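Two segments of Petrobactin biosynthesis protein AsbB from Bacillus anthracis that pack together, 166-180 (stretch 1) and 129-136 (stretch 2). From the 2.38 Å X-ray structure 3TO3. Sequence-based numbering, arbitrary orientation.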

ATOM      1  N   SER B 166     -12.591   8.652 -10.436  1.00 47.30           N
ATOM      2  CA  SER B 166     -12.366   7.298  -9.960  1.00 56.79           C
ATOM      3  C   SER B 166     -13.405   6.906  -8.883  1.00 55.91           C
ATOM      4  O   SER B 166     -13.210   7.150  -7.680  1.00 67.47           O
ATOM      5  CB  SER B 166     -10.946   7.209  -9.390  1.00 58.94           C
ATOM      6  OG  SER B 166     -10.782   8.159  -8.363  1.00 55.71           O
ATOM      7  N   TYR B 167     -14.424   6.175  -9.324  1.00 50.81           N
ATOM      8  CA  TYR B 167     -15.558   5.783  -8.493  1.00 49.10           C
ATOM      9  C   TYR B 167     -15.465   4.376  -7.909  1.00 47.62           C
ATOM     10  O   TYR B 167     -16.314   3.962  -7.125  1.00 59.93           O
ATOM     11  CB  TYR B 167     -16.836   5.886  -9.359  1.00 56.25           C
ATOM     12  CG  TYR B 167     -16.730   5.255 -10.760  1.00 46.42           C
ATOM     13  CD1 TYR B 167     -16.932   3.890 -10.949  1.00 49.67           C
ATOM     14  CD2 TYR B 167     -16.390   6.012 -11.875  1.00 51.85           C
ATOM     15  CE1 TYR B 167     -16.832   3.299 -12.209  1.00 49.94           C
ATOM     16  CE2 TYR B 167     -16.289   5.430 -13.148  1.00 46.58           C
ATOM     17  CZ  TYR B 167     -16.517   4.068 -13.300  1.00 50.01           C
ATOM     18  OH  TYR B 167     -16.415   3.462 -14.530  1.00 50.90           O
ATOM     19  N   LYS B 168     -14.547   3.607  -8.471  1.00 48.55           N
ATOM     20  CA  LYS B 168     -14.106   2.260  -8.077  1.00 53.69           C
ATOM     21  C   LYS B 168     -12.721   1.922  -7.469  1.00 49.42           C
ATOM     22  O   LYS B 168     -12.307   0.765  -7.557  1.00 54.06           O
ATOM     23  CB  LYS B 168     -14.626   1.186  -9.037  1.00 54.91           C
ATOM     24  CG  LYS B 168     -15.420   0.104  -8.307  1.00 53.64           C
ATOM     25  CD  LYS B 168     -16.236  -0.711  -9.300  1.00 47.33           C
ATOM     26  CE  LYS B 168     -17.692  -0.280  -9.281  1.00 49.47           C
ATOM     27  NZ  LYS B 168     -18.491  -1.074 -10.225  1.00 52.49           N
ATOM     28  N   ALA B 169     -11.912   2.903  -7.103  1.00 44.79           N
ATOM     29  CA  ALA B 169     -10.484   2.639  -6.871  1.00 40.53           C
ATOM     30  C   ALA B 169     -10.193   1.416  -6.010  1.00 43.25           C
ATOM     31  O   ALA B 169      -9.393   0.543  -6.409  1.00 42.77           O
ATOM     32  CB  ALA B 169      -9.805   3.853  -6.285  1.00 34.44           C
ATOM     33  N   ARG B 170     -10.840   1.357  -4.854  1.00 40.94           N
ATOM     34  CA  ARG B 170     -10.620   0.281  -3.886  1.00 47.20           C
ATOM     35  C   ARG B 170      -9.143  -0.032  -3.644  1.00 49.49           C
ATOM     36  O   ARG B 170      -8.743  -1.199  -3.739  1.00 46.49           O
ATOM     37  CB  ARG B 170     -11.333  -0.999  -4.321  1.00 51.23           C
ATOM     38  CG  ARG B 170     -12.819  -1.007  -4.048  1.00 57.97           C
ATOM     39  CD  ARG B 170     -13.542  -2.097  -4.836  1.00 49.93           C
ATOM     40  NE  ARG B 170     -14.949  -1.763  -4.977  1.00 50.03           N
ATOM     41  CZ  ARG B 170     -15.873  -2.547  -5.528  1.00 46.92           C
ATOM     42  NH1 ARG B 170     -15.547  -3.736  -6.018  1.00 40.85           N
ATOM     43  NH2 ARG B 170     -17.127  -2.116  -5.609  1.00 49.24           N
ATOM     44  N   ILE B 171      -8.328   0.985  -3.361  1.00 50.80           N
ATOM     45  CA  ILE B 171      -6.895   0.760  -3.078  1.00 38.72           C
ATOM     46  C   ILE B 171      -6.721  -0.118  -1.809  1.00 43.07           C
ATOM     47  O   ILE B 171      -7.234   0.186  -0.714  1.00 48.51           O
ATOM     48  CB  ILE B 171      -6.117   2.098  -2.934  1.00 56.15           C
ATOM     49  CG1 ILE B 171      -6.579   3.115  -3.997  1.00 46.20           C
ATOM     50  CG2 ILE B 171      -4.553   1.882  -2.950  1.00 35.20           C
ATOM     51  CD1 ILE B 171      -6.310   2.734  -5.424  1.00 45.29           C
ATOM     52  N   GLY B 172      -5.964  -1.198  -1.962  1.00 44.17           N
ATOM     53  CA  GLY B 172      -5.910  -2.280  -0.987  1.00 37.72           C
ATOM     54  C   GLY B 172      -6.548  -3.606  -1.401  1.00 44.47           C
ATOM     55  O   GLY B 172      -6.139  -4.636  -0.854  1.00 47.29           O
ATOM     56  N   PHE B 173      -7.454  -3.621  -2.396  1.00 46.04           N
ATOM     57  CA  PHE B 173      -7.971  -4.890  -2.963  1.00 48.53           C
ATOM     58  C   PHE B 173      -7.235  -5.227  -4.247  1.00 46.33           C
ATOM     59  O   PHE B 173      -7.227  -4.423  -5.197  1.00 38.81           O
ATOM     60  CB  PHE B 173      -9.479  -4.831  -3.326  1.00 45.74           C
ATOM     61  CG  PHE B 173     -10.435  -4.914  -2.143  1.00 50.64           C
ATOM     62  CD1 PHE B 173      -9.983  -5.077  -0.848  1.00 50.69           C
ATOM     63  CD2 PHE B 173     -11.814  -4.816  -2.346  1.00 51.15           C
ATOM     64  CE1 PHE B 173     -10.899  -5.157   0.253  1.00 49.31           C
ATOM     65  CE2 PHE B 173     -12.715  -4.888  -1.276  1.00 45.91           C
ATOM     66  CZ  PHE B 173     -12.254  -5.055   0.030  1.00 44.69           C
ATOM     67  N   GLN B 174      -6.639  -6.418  -4.312  1.00 43.12           N
ATOM     68  CA  GLN B 174      -6.256  -6.951  -5.623  1.00 45.86           C
ATOM     69  C   GLN B 174      -7.455  -7.757  -6.154  1.00 53.30           C
ATOM     70  O   GLN B 174      -8.520  -7.778  -5.513  1.00 45.06           O
ATOM     71  CB  GLN B 174      -4.957  -7.750  -5.548  1.00 44.64           C
ATOM     72  CG  GLN B 174      -3.742  -6.843  -5.314  1.00 52.60           C
ATOM     73  CD  GLN B 174      -3.662  -5.684  -6.329  1.00 68.04           C
ATOM     74  OE1 GLN B 174      -3.524  -4.516  -5.941  1.00 71.74           O
ATOM     75  NE2 GLN B 174      -3.748  -6.011  -7.635  1.00 64.97           N
ATOM     76  N   TYR B 175      -7.327  -8.395  -7.316  1.00 46.67           N
ATOM     77  CA  TYR B 175      -8.525  -8.964  -7.934  1.00 40.54           C
ATOM     78  C   TYR B 175      -9.284  -9.992  -7.067  1.00 42.55           C
ATOM     79  O   TYR B 175     -10.517 -10.020  -7.078  1.00 40.67           O
ATOM     80  CB  TYR B 175      -8.248  -9.505  -9.330  1.00 43.97           C
ATOM     81  CG  TYR B 175      -7.694 -10.920  -9.417  1.00 51.18           C
ATOM     82  CD1 TYR B 175      -8.541 -12.027  -9.467  1.00 49.08           C
ATOM     83  CD2 TYR B 175      -6.329 -11.145  -9.523  1.00 51.28           C
ATOM     84  CE1 TYR B 175      -8.029 -13.326  -9.585  1.00 52.57           C
ATOM     85  CE2 TYR B 175      -5.813 -12.428  -9.639  1.00 50.93           C
ATOM     86  CZ  TYR B 175      -6.656 -13.517  -9.664  1.00 50.52           C
ATOM     87  OH  TYR B 175      -6.123 -14.790  -9.786  1.00 44.89           O
ATOM     88  N   ARG B 176      -8.549 -10.807  -6.314  1.00 36.09           N
ATOM     89  CA  ARG B 176      -9.150 -11.895  -5.555  1.00 44.46           C
ATOM     90  C   ARG B 176      -9.988 -11.379  -4.384  1.00 51.42           C
ATOM     91  O   ARG B 176     -11.136 -11.774  -4.214  1.00 49.87           O
ATOM     92  CB  ARG B 176      -8.070 -12.869  -5.102  1.00 45.99           C
ATOM     93  CG  ARG B 176      -8.571 -14.267  -4.828  1.00 63.24           C
ATOM     94  CD  ARG B 176      -7.426 -15.277  -4.857  1.00 73.63           C
ATOM     95  NE  ARG B 176      -7.122 -15.679  -6.221  1.00 79.15           N
ATOM     96  CZ  ARG B 176      -7.862 -16.553  -6.894  1.00 78.44           C
ATOM     97  NH1 ARG B 176      -8.931 -17.090  -6.314  1.00 80.61           N
ATOM     98  NH2 ARG B 176      -7.552 -16.881  -8.139  1.00 65.62           N
ATOM     99  N   ASP B 177      -9.420 -10.471  -3.593  1.00 52.18           N
ATOM    100  CA  ASP B 177     -10.186  -9.781  -2.571  1.00 48.38           C
ATOM    101  C   ASP B 177     -11.371  -9.026  -3.168  1.00 46.11           C
ATOM    102  O   ASP B 177     -12.441  -8.940  -2.557  1.00 40.82           O
ATOM    103  CB  ASP B 177      -9.297  -8.818  -1.784  1.00 38.89           C
ATOM    104  CG  ASP B 177      -8.467  -9.528  -0.707  1.00 52.73           C
ATOM    105  OD1 ASP B 177      -8.900 -10.587  -0.183  1.00 51.68           O
ATOM    106  OD2 ASP B 177      -7.378  -9.007  -0.387  1.00 62.54           O
ATOM    107  N   ASN B 178     -11.184  -8.475  -4.359  1.00 40.19           N
ATOM    108  CA  ASN B 178     -12.259  -7.717  -4.984  1.00 44.28           C
ATOM    109  C   ASN B 178     -13.461  -8.636  -5.267  1.00 49.34           C
ATOM    110  O   ASN B 178     -14.624  -8.279  -4.975  1.00 50.20           O
ATOM    111  CB  ASN B 178     -11.793  -7.023  -6.282  1.00 39.02           C
ATOM    112  CG  ASN B 178     -12.833  -6.104  -6.822  1.00 43.86           C
ATOM    113  OD1 ASN B 178     -13.260  -5.163  -6.108  1.00 37.04           O
ATOM    114  ND2 ASN B 178     -13.318  -6.385  -8.051  1.00 36.87           N
ATOM    115  N   PHE B 179     -13.165  -9.809  -5.839  1.00 37.06           N
ATOM    116  CA  PHE B 179     -14.150 -10.867  -6.025  1.00 40.35           C
ATOM    117  C   PHE B 179     -14.837 -11.259  -4.708  1.00 48.70           C
ATOM    118  O   PHE B 179     -16.035 -11.530  -4.691  1.00 47.53           O
ATOM    119  CB  PHE B 179     -13.514 -12.101  -6.622  1.00 44.62           C
ATOM    120  CG  PHE B 179     -13.495 -12.110  -8.118  1.00 53.50           C
ATOM    121  CD1 PHE B 179     -14.520 -11.558  -8.846  1.00 54.93           C
ATOM    122  CD2 PHE B 179     -12.446 -12.674  -8.794  1.00 53.99           C
ATOM    123  CE1 PHE B 179     -14.479 -11.575 -10.236  1.00 48.70           C
ATOM    124  CE2 PHE B 179     -12.412 -12.689 -10.172  1.00 49.08           C
ATOM    125  CZ  PHE B 179     -13.428 -12.140 -10.890  1.00 41.90           C
ATOM    126  N   ARG B 180     -14.080 -11.300  -3.618  1.00 49.29           N
ATOM    127  CA  ARG B 180     -14.643 -11.756  -2.363  1.00 56.36           C
ATOM    128  C   ARG B 180     -15.550 -10.724  -1.718  1.00 54.45           C
ATOM    129  O   ARG B 180     -16.634 -11.044  -1.266  1.00 51.18           O
ATOM    130  CB  ARG B 180     -13.532 -12.169  -1.379  1.00 57.64           C
ATOM    131  CG  ARG B 180     -12.931 -13.538  -1.643  1.00 64.79           C
ATOM    132  CD  ARG B 180     -12.058 -14.048  -0.458  1.00 89.17           C
ATOM    133  NE  ARG B 180     -10.691 -13.531  -0.509  1.00 87.82           N
ATOM    134  CZ  ARG B 180      -9.640 -14.185  -1.005  1.00 81.51           C
ATOM    135  NH1 ARG B 180      -9.783 -15.419  -1.492  1.00 79.31           N
ATOM    136  NH2 ARG B 180      -8.437 -13.602  -1.012  1.00 72.93           N
TER
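Stretch 2 129-136: IFKDTIAQ

Stretch 2 (129-136) is helical throughout, an internal piece of a longer helix that begins before Ile129 and runs on past Gln136. It lies against a segment that is loop or turn from Ser166 to Gln174 and then helix from Tyr175 onward, with Gln174 at the N-cap position. The two helices cross at -49°, their N-to-C directions 49° apart, and their axes come no closer than 11.2 Å, so side chains and the preceding loop span the gap. The backbones draw nearest at Lys131 and Lys168, whose CA atoms are 6.1 Å apart, and the contact buries 583 Å² summed over both sides.

Ile129 points its CA-to-CB bond away from stretch 1 and serves its own helix: its O accepts the backbone N of Thr133 at 3.0 Å and Thr133 OG1 at 2.7 Å. Phe130, with chi1 in the t well, leaves sideways, but its ring end approaches the start of the other helix, where Phe130 CZ meets Tyr175 CB at 3.9 Å. This is an apolar contact made at the edge of the Phe130 ring.

Lys131 is the centre of the contact and has the largest covered area, 141 Å². Its CB packs 3.6 Å from Lys168 O and its CG 3.6 Å from Asn178 OD1, while CE passes 4.0 Å from Arg170 CB and 4.2 Å from Phe173 CB. The chain thus carries its ammonium group into the bend of the loop, where Lys131 NZ donates to three backbone carbonyls: Phe173 O at 2.8 Å, Ala169 O at 3.1 Å and Arg170 O at 3.2 Å. Arg170 O also accepts Phe173 N at 3.1 Å, closing the type II turn from Arg170 to Phe173, so the lysine is tied directly to the turn. At the backbone, water 1 donates to Lys131 O at 2.7 Å and accepts from Asn178 ND2 at 3.2 Å, bridging the two helices.

Asp132 reaches the beginning of stretch 1 with both carboxylate oxygens. Asp132 OD1 forms a salt bridge with Lys168 NZ at 2.6 Å, and Asp132 OD2 accepts a hydrogen bond from Tyr167 OH at 3.1 Å, lying near the plane of the tyrosine ring at its edge. Thr133 is out of reach of stretch 1.

Ile134, one helical turn beyond Phe130, points toward stretch 1 and packs on its helix: Ile134 CG2 lies 3.6 Å from Phe179 CE1, and Ile134 CD1 is 4.4 Å from Asn178 ND2. The same asparagine is steadied within its own stretch, where Asn178 OD1 accepts Arg170 NH1 at 2.7 Å. Ala135 adds a small contact, its CB 3.8 Å from Lys168 NZ. Gln136 makes no contact with stretch 1, but Gln136 NE2 donates to Asp132 OD1, the same oxygen that takes the salt bridge, at 3.1 Å with a nearly linear angle of 175°.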

ATOM      1  N   ILE B 129     -10.822   1.854 -13.394  1.00 37.04           N
ATOM      2  CA  ILE B 129     -10.967   1.160 -14.657  1.00 36.55           C
ATOM      3  C   ILE B 129     -10.837  -0.344 -14.461  1.00 40.87           C
ATOM      4  O   ILE B 129     -11.630  -1.129 -14.985  1.00 36.21           O
ATOM      5  CB  ILE B 129      -9.905   1.669 -15.659  1.00 41.65           C
ATOM      6  CG1 ILE B 129     -10.239   3.099 -16.068  1.00 40.49           C
ATOM      7  CG2 ILE B 129      -9.834   0.809 -16.902  1.00 36.11           C
ATOM      8  CD1 ILE B 129      -9.232   3.674 -16.913  1.00 34.99           C
ATOM      9  N   PHE B 130      -9.835  -0.754 -13.697  1.00 39.82           N
ATOM     10  CA  PHE B 130      -9.619  -2.179 -13.497  1.00 41.26           C
ATOM     11  C   PHE B 130     -10.771  -2.856 -12.743  1.00 45.43           C
ATOM     12  O   PHE B 130     -11.311  -3.855 -13.202  1.00 41.64           O
ATOM     13  CB  PHE B 130      -8.295  -2.401 -12.771  1.00 37.22           C
ATOM     14  CG  PHE B 130      -8.037  -3.837 -12.377  1.00 39.72           C
ATOM     15  CD1 PHE B 130      -7.700  -4.797 -13.330  1.00 35.38           C
ATOM     16  CD2 PHE B 130      -8.072  -4.206 -11.054  1.00 40.62           C
ATOM     17  CE1 PHE B 130      -7.427  -6.118 -12.968  1.00 40.06           C
ATOM     18  CE2 PHE B 130      -7.790  -5.534 -10.665  1.00 49.40           C
ATOM     19  CZ  PHE B 130      -7.479  -6.493 -11.630  1.00 48.94           C
ATOM     20  N   LYS B 131     -11.137  -2.319 -11.583  1.00 42.70           N
ATOM     21  CA  LYS B 131     -12.231  -2.897 -10.836  1.00 39.38           C
ATOM     22  C   LYS B 131     -13.589  -2.793 -11.540  1.00 46.39           C
ATOM     23  O   LYS B 131     -14.409  -3.703 -11.394  1.00 38.73           O
ATOM     24  CB  LYS B 131     -12.323  -2.333  -9.424  1.00 36.80           C
ATOM     25  CG  LYS B 131     -11.411  -3.080  -8.453  1.00 41.10           C
ATOM     26  CD  LYS B 131     -10.073  -2.362  -8.265  1.00 39.96           C
ATOM     27  CE  LYS B 131      -9.265  -2.999  -7.125  1.00 45.91           C
ATOM     28  NZ  LYS B 131      -8.066  -2.218  -6.725  1.00 45.92           N
ATOM     29  N   ASP B 132     -13.848  -1.715 -12.293  1.00 38.15           N
ATOM     30  CA  ASP B 132     -15.164  -1.608 -12.867  1.00 33.78           C
ATOM     31  C   ASP B 132     -15.318  -2.493 -14.108  1.00 40.14           C
ATOM     32  O   ASP B 132     -16.404  -3.024 -14.364  1.00 36.38           O
ATOM     33  CB  ASP B 132     -15.622  -0.186 -13.132  1.00 42.62           C
ATOM     34  CG  ASP B 132     -17.128  -0.126 -13.465  1.00 49.38           C
ATOM     35  OD1 ASP B 132     -17.943  -0.810 -12.786  1.00 52.66           O
ATOM     36  OD2 ASP B 132     -17.506   0.589 -14.412  1.00 47.83           O
ATOM     37  N   THR B 133     -14.230  -2.667 -14.851  1.00 41.32           N
ATOM     38  CA  THR B 133     -14.209  -3.592 -15.982  1.00 39.81           C
ATOM     39  C   THR B 133     -14.665  -4.995 -15.575  1.00 40.06           C
ATOM     40  O   THR B 133     -15.464  -5.604 -16.258  1.00 41.99           O
ATOM     41  CB  THR B 133     -12.805  -3.705 -16.608  1.00 38.01           C
ATOM     42  OG1 THR B 133     -12.456  -2.465 -17.233  1.00 40.41           O
ATOM     43  CG2 THR B 133     -12.772  -4.836 -17.640  1.00 34.72           C
ATOM     44  N   ILE B 134     -14.168  -5.508 -14.458  1.00 37.57           N
ATOM     45  CA  ILE B 134     -14.585  -6.837 -13.999  1.00 42.01           C
ATOM     46  C   ILE B 134     -16.082  -6.836 -13.639  1.00 45.06           C
ATOM     47  O   ILE B 134     -16.838  -7.770 -13.974  1.00 35.82           O
ATOM     48  CB  ILE B 134     -13.764  -7.290 -12.773  1.00 52.34           C
ATOM     49  CG1 ILE B 134     -12.284  -7.282 -13.128  1.00 62.39           C
ATOM     50  CG2 ILE B 134     -14.176  -8.708 -12.331  1.00 55.13           C
ATOM     51  CD1 ILE B 134     -11.373  -7.050 -11.958  1.00 68.42           C
ATOM     52  N   ALA B 135     -16.527  -5.783 -12.966  1.00 39.28           N
ATOM     53  CA  ALA B 135     -17.955  -5.728 -12.634  1.00 40.08           C
ATOM     54  C   ALA B 135     -18.868  -5.639 -13.896  1.00 33.20           C
ATOM     55  O   ALA B 135     -19.849  -6.378 -14.001  1.00 39.18           O
ATOM     56  CB  ALA B 135     -18.250  -4.618 -11.650  1.00 31.82           C
ATOM     57  N   GLN B 136     -18.560  -4.731 -14.822  1.00 37.39           N
ATOM     58  CA  GLN B 136     -19.352  -4.591 -16.054  1.00 42.22           C
ATOM     59  C   GLN B 136     -19.302  -5.899 -16.850  1.00 47.71           C
ATOM     60  O   GLN B 136     -20.263  -6.272 -17.499  1.00 49.05           O
ATOM     61  CB  GLN B 136     -18.847  -3.445 -16.926  1.00 44.87           C
ATOM     62  CG  GLN B 136     -18.917  -2.083 -16.261  1.00 48.14           C
ATOM     63  CD  GLN B 136     -20.316  -1.743 -15.817  1.00 55.10           C
ATOM     64  OE1 GLN B 136     -21.274  -1.988 -16.543  1.00 62.19           O
ATOM     65  NE2 GLN B 136     -20.451  -1.220 -14.604  1.00 58.11           N
TER
HETATM   66  O   HOH W   1     -15.764  -4.795  -9.334  1.00 41.81           O